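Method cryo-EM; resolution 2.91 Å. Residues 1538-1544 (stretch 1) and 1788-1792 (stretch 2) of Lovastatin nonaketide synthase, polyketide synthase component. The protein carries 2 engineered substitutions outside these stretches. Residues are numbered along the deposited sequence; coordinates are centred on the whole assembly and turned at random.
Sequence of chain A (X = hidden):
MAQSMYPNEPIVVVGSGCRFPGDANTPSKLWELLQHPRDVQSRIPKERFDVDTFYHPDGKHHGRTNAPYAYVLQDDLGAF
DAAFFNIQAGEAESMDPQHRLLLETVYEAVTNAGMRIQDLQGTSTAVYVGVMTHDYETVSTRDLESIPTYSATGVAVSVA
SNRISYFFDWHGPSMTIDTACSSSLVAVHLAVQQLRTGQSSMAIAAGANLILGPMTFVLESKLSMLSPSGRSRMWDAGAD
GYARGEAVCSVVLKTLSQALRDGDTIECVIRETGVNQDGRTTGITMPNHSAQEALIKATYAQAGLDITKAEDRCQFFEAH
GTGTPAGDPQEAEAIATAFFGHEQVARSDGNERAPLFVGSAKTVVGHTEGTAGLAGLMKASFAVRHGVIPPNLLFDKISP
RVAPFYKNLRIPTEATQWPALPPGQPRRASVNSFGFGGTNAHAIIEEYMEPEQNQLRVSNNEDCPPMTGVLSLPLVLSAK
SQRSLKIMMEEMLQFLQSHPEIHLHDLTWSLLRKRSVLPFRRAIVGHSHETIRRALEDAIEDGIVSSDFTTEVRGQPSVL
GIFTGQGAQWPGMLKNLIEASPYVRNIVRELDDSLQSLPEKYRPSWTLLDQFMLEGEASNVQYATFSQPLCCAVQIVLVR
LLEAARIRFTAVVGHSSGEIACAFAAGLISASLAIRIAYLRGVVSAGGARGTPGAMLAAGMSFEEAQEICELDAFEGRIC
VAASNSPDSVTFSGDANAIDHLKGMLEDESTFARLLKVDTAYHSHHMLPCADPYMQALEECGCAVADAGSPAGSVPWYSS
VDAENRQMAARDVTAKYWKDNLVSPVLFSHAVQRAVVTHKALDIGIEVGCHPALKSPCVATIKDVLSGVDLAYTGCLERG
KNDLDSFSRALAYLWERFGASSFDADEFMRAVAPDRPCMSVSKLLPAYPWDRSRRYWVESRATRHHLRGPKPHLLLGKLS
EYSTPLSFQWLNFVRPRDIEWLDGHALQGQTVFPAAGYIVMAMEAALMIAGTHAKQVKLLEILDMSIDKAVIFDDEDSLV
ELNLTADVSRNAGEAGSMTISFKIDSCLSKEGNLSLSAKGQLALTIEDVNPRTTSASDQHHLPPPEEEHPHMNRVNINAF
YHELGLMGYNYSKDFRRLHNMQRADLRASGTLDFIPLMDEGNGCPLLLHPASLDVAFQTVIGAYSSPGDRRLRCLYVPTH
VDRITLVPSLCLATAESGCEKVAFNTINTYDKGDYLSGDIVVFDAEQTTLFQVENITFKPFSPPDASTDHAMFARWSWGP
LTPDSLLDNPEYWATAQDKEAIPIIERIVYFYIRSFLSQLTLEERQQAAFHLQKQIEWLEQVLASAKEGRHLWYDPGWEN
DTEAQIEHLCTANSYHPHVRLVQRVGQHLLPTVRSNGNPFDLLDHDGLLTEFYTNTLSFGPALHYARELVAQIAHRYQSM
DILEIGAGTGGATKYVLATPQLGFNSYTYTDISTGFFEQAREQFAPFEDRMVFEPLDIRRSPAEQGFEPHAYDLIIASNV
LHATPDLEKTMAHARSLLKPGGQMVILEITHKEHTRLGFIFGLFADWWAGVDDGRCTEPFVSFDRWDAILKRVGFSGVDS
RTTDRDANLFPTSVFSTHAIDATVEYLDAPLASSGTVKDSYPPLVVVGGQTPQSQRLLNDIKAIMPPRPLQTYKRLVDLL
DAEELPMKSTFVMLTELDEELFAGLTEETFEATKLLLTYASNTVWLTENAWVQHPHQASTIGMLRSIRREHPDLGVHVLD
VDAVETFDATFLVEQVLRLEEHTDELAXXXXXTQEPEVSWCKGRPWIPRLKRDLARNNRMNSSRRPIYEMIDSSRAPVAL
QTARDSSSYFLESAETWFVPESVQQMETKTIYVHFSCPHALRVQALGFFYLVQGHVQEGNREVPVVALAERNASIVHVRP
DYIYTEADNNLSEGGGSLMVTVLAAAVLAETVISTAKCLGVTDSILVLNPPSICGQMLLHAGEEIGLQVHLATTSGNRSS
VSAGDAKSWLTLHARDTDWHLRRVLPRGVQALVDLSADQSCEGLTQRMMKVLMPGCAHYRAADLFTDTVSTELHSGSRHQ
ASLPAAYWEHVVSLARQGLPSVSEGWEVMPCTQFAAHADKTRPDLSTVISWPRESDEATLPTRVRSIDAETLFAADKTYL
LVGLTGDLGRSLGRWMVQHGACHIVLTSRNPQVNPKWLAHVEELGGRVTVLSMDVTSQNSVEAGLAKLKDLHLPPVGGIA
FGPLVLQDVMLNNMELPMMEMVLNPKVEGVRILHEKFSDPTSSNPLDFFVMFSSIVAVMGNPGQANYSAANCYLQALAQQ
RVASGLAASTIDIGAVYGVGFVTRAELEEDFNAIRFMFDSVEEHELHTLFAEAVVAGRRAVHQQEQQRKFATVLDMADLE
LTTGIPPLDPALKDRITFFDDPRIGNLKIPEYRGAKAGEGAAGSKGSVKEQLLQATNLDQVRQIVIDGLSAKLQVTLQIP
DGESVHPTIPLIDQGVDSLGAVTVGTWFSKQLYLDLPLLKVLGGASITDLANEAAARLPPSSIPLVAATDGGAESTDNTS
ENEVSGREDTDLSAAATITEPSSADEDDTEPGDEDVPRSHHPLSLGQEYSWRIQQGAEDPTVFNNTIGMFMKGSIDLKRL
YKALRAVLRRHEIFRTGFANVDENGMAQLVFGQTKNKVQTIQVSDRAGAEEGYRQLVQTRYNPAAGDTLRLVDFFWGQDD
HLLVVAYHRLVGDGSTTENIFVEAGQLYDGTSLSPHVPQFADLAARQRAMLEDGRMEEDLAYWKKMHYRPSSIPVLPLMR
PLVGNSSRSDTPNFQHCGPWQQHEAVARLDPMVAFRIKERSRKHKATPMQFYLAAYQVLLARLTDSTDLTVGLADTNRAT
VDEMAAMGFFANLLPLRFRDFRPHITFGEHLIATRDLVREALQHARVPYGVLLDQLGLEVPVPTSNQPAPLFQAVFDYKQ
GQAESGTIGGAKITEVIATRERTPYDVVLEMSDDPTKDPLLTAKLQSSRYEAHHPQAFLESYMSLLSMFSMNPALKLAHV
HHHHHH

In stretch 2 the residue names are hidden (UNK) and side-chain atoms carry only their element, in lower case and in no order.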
# COMPACT_ATOMS: atom_id res chain seq x y z
N LEU A 1538 -39.48 59.31 18.88
CA LEU A 1538 -40.29 58.38 19.66
C LEU A 1538 -41.68 58.22 19.05
O LEU A 1538 -42.29 59.19 18.59
CB LEU A 1538 -40.43 58.85 21.10
CG LEU A 1538 -39.23 58.61 22.02
CD1 LEU A 1538 -39.49 59.22 23.38
CD2 LEU A 1538 -38.93 57.12 22.15
N LYS A 1539 -42.17 56.98 19.04
CA LYS A 1539 -43.55 56.74 18.69
C LYS A 1539 -44.45 57.33 19.78
O LYS A 1539 -44.02 57.51 20.92
CB LYS A 1539 -43.82 55.24 18.57
CG LYS A 1539 -43.08 54.55 17.44
CD LYS A 1539 -43.07 53.04 17.65
CE LYS A 1539 -42.42 52.30 16.49
NZ LYS A 1539 -42.35 50.84 16.75
N PRO A 1540 -45.70 57.67 19.45
CA PRO A 1540 -46.59 58.21 20.48
C PRO A 1540 -46.70 57.25 21.65
O PRO A 1540 -46.96 56.05 21.48
CB PRO A 1540 -47.93 58.38 19.74
CG PRO A 1540 -47.58 58.40 18.29
CD PRO A 1540 -46.37 57.52 18.15
N GLY A 1541 -46.52 57.78 22.86
CA GLY A 1541 -46.47 56.97 24.05
C GLY A 1541 -45.12 56.33 24.32
O GLY A 1541 -45.00 55.60 25.31
N GLY A 1542 -44.12 56.58 23.48
CA GLY A 1542 -42.81 56.01 23.72
C GLY A 1542 -42.21 56.48 25.03
O GLY A 1542 -42.57 57.52 25.58
N GLN A 1543 -41.29 55.68 25.54
CA GLN A 1543 -40.73 55.88 26.87
C GLN A 1543 -39.35 56.52 26.77
O GLN A 1543 -38.44 55.95 26.15
CB GLN A 1543 -40.65 54.55 27.63
CG GLN A 1543 -41.97 54.12 28.25
CD GLN A 1543 -43.06 53.94 27.21
OE1 GLN A 1543 -42.79 53.66 26.05
NE2 GLN A 1543 -44.31 54.10 27.64
N MET A 1544 -39.21 57.69 27.38
CA MET A 1544 -37.93 58.39 27.48
C MET A 1544 -37.38 58.17 28.89
O MET A 1544 -38.06 58.49 29.88
CB MET A 1544 -38.12 59.88 27.20
CG MET A 1544 -37.12 60.46 26.21
SD MET A 1544 -35.42 60.41 26.81
CE MET A 1544 -34.61 61.42 25.57
N UNK A 1788 -52.90 50.44 17.44
CA UNK A 1788 -52.02 49.33 17.08
C UNK A 1788 -50.63 49.80 16.70
O UNK A 1788 -49.66 49.07 16.89
o UNK A 1788 -52.85 49.35 14.80
c UNK A 1788 -52.64 48.53 15.93
N UNK A 1789 -50.50 51.02 16.16
CA UNK A 1789 -49.24 51.51 15.64
C UNK A 1789 -48.42 52.27 16.68
O UNK A 1789 -47.35 52.79 16.34
o UNK A 1789 -50.27 53.55 14.80
c UNK A 1789 -49.48 52.42 14.43
N UNK A 1790 -48.87 52.34 17.92
CA UNK A 1790 -48.19 53.09 18.97
C UNK A 1790 -47.60 52.14 20.00
O UNK A 1790 -47.93 50.95 20.05
c UNK A 1790 -49.71 53.55 20.93
o UNK A 1790 -48.42 55.31 19.91
c UNK A 1790 -49.13 54.10 19.63
N UNK A 1791 -46.71 52.68 20.84
CA UNK A 1791 -45.98 51.84 21.79
C UNK A 1791 -46.92 51.17 22.78
O UNK A 1791 -46.77 49.98 23.09
c UNK A 1791 -44.09 53.47 21.58
c UNK A 1791 -44.94 52.67 22.54
o UNK A 1791 -45.61 53.56 23.45
N UNK A 1792 -47.90 51.91 23.29
CA UNK A 1792 -48.80 51.38 24.30
C UNK A 1792 -49.43 50.08 23.81
O UNK A 1792 -49.89 49.98 22.67
c UNK A 1792 -52.62 50.60 24.23
c UNK A 1792 -50.81 52.07 27.00
c UNK A 1792 -49.88 52.40 24.64
c UNK A 1792 -52.64 50.85 26.63
n UNK A 1792 -51.88 51.45 27.59
c UNK A 1792 -52.03 51.11 25.39
c UNK A 1792 -53.78 49.87 24.34
c UNK A 1792 -50.86 51.89 25.65
c UNK A 1792 -54.37 49.63 25.59
c UNK A 1792 -53.81 50.11 26.74

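Stretch 1 offers a compact target: a type II turn from Lys1539 to Gly1542, closed by Gly1542 N donating to Lys1539 O at 2.7 Å. The turn takes the chain round a corner, and stretch 2, which has no regular helix or strand, lies against it.

Position 1788 carries two side-chain atoms, one carbon and then one oxygen, unbranched. A single carbon ending in oxygen is a hydroxymethyl group, so the residue is Ser1788. It is exposed and touches nothing on stretch 1; the contact asks nothing of its side chain.

Position 1789 repeats the pattern, one carbon followed by one oxygen. Its CA-to-CB bond points sideways, while its backbone comes nearer, with O lying 4.5 Å from Lys1539 CD. The atoms again spell serine, Ser1789. Its OG stays 6.5 Å from Pro1540 CD, so its small share of the buried surface owes nothing to its hydroxyl making contact.

At position 1790 the first side-chain carbon branches, bearing one oxygen and one carbon. The oxygen sits 2.3 Å from Pro1540 O, too short for a hydrogen bond and best read as a clash. The beta-branched pair identifies Thr1790. Its CA lies 5.6 Å from the CA of Pro1540, and its CA-to-CB bond points sideways. Chi1, at -141°, also falls between the usual wells, so this hydroxyl is a poor basis for a rule.

Position 1791 has the same composition, one carbon carrying an oxygen and a carbon, but here the CA-to-CB bond points toward stretch 1. The carbon branch lies 3.5 Å from Lys1539 CB, and the oxygen branch 2.8 Å from Gly1541 O. Branching at the first carbon into one oxygen and one carbon makes this Thr1791. With chi1 at 70° (p), CG2 packs on the lysine while OG1 faces the turn. Thr1791 is buried and gives up 84 Å² to stretch 1, the most of any residue in the pair.

Position 1792 shows one carbon leading to fused five- and six-membered rings that hold eight carbons and one nitrogen. An indole leaves one choice, Trp1792. Its chi1 is 179° (t), its end leads away, and its nearest side-chain atom, Trp1792 CB, is 5.6 Å from Pro1540 O, so the largest side chain of the five is a bystander here.

The contact works by seating one threonine in a glycine-lined turn. Thr1791 N makes a weak hydrogen bond to Pro1540 O at 3.4 Å, although the strained position of that oxygen tempers the reading. Gly1541, at phi/psi 82/1, would have a CB jammed against the preceding carbonyl and only 3.1 Å from Thr1791 OG1, so its bareness leaves room for the hydroxyl; a CB on Gly1542 would instead foul the turn's own Lys1539 O, 2.9 Å away. The aliphatic start of Lys1539 receives the methyl. For a designer, the lesson is economy: 259 Å² of buried surface, centred on a short branched side chain against a tight turn.

Stretch 2 1788-1792: SSTTW
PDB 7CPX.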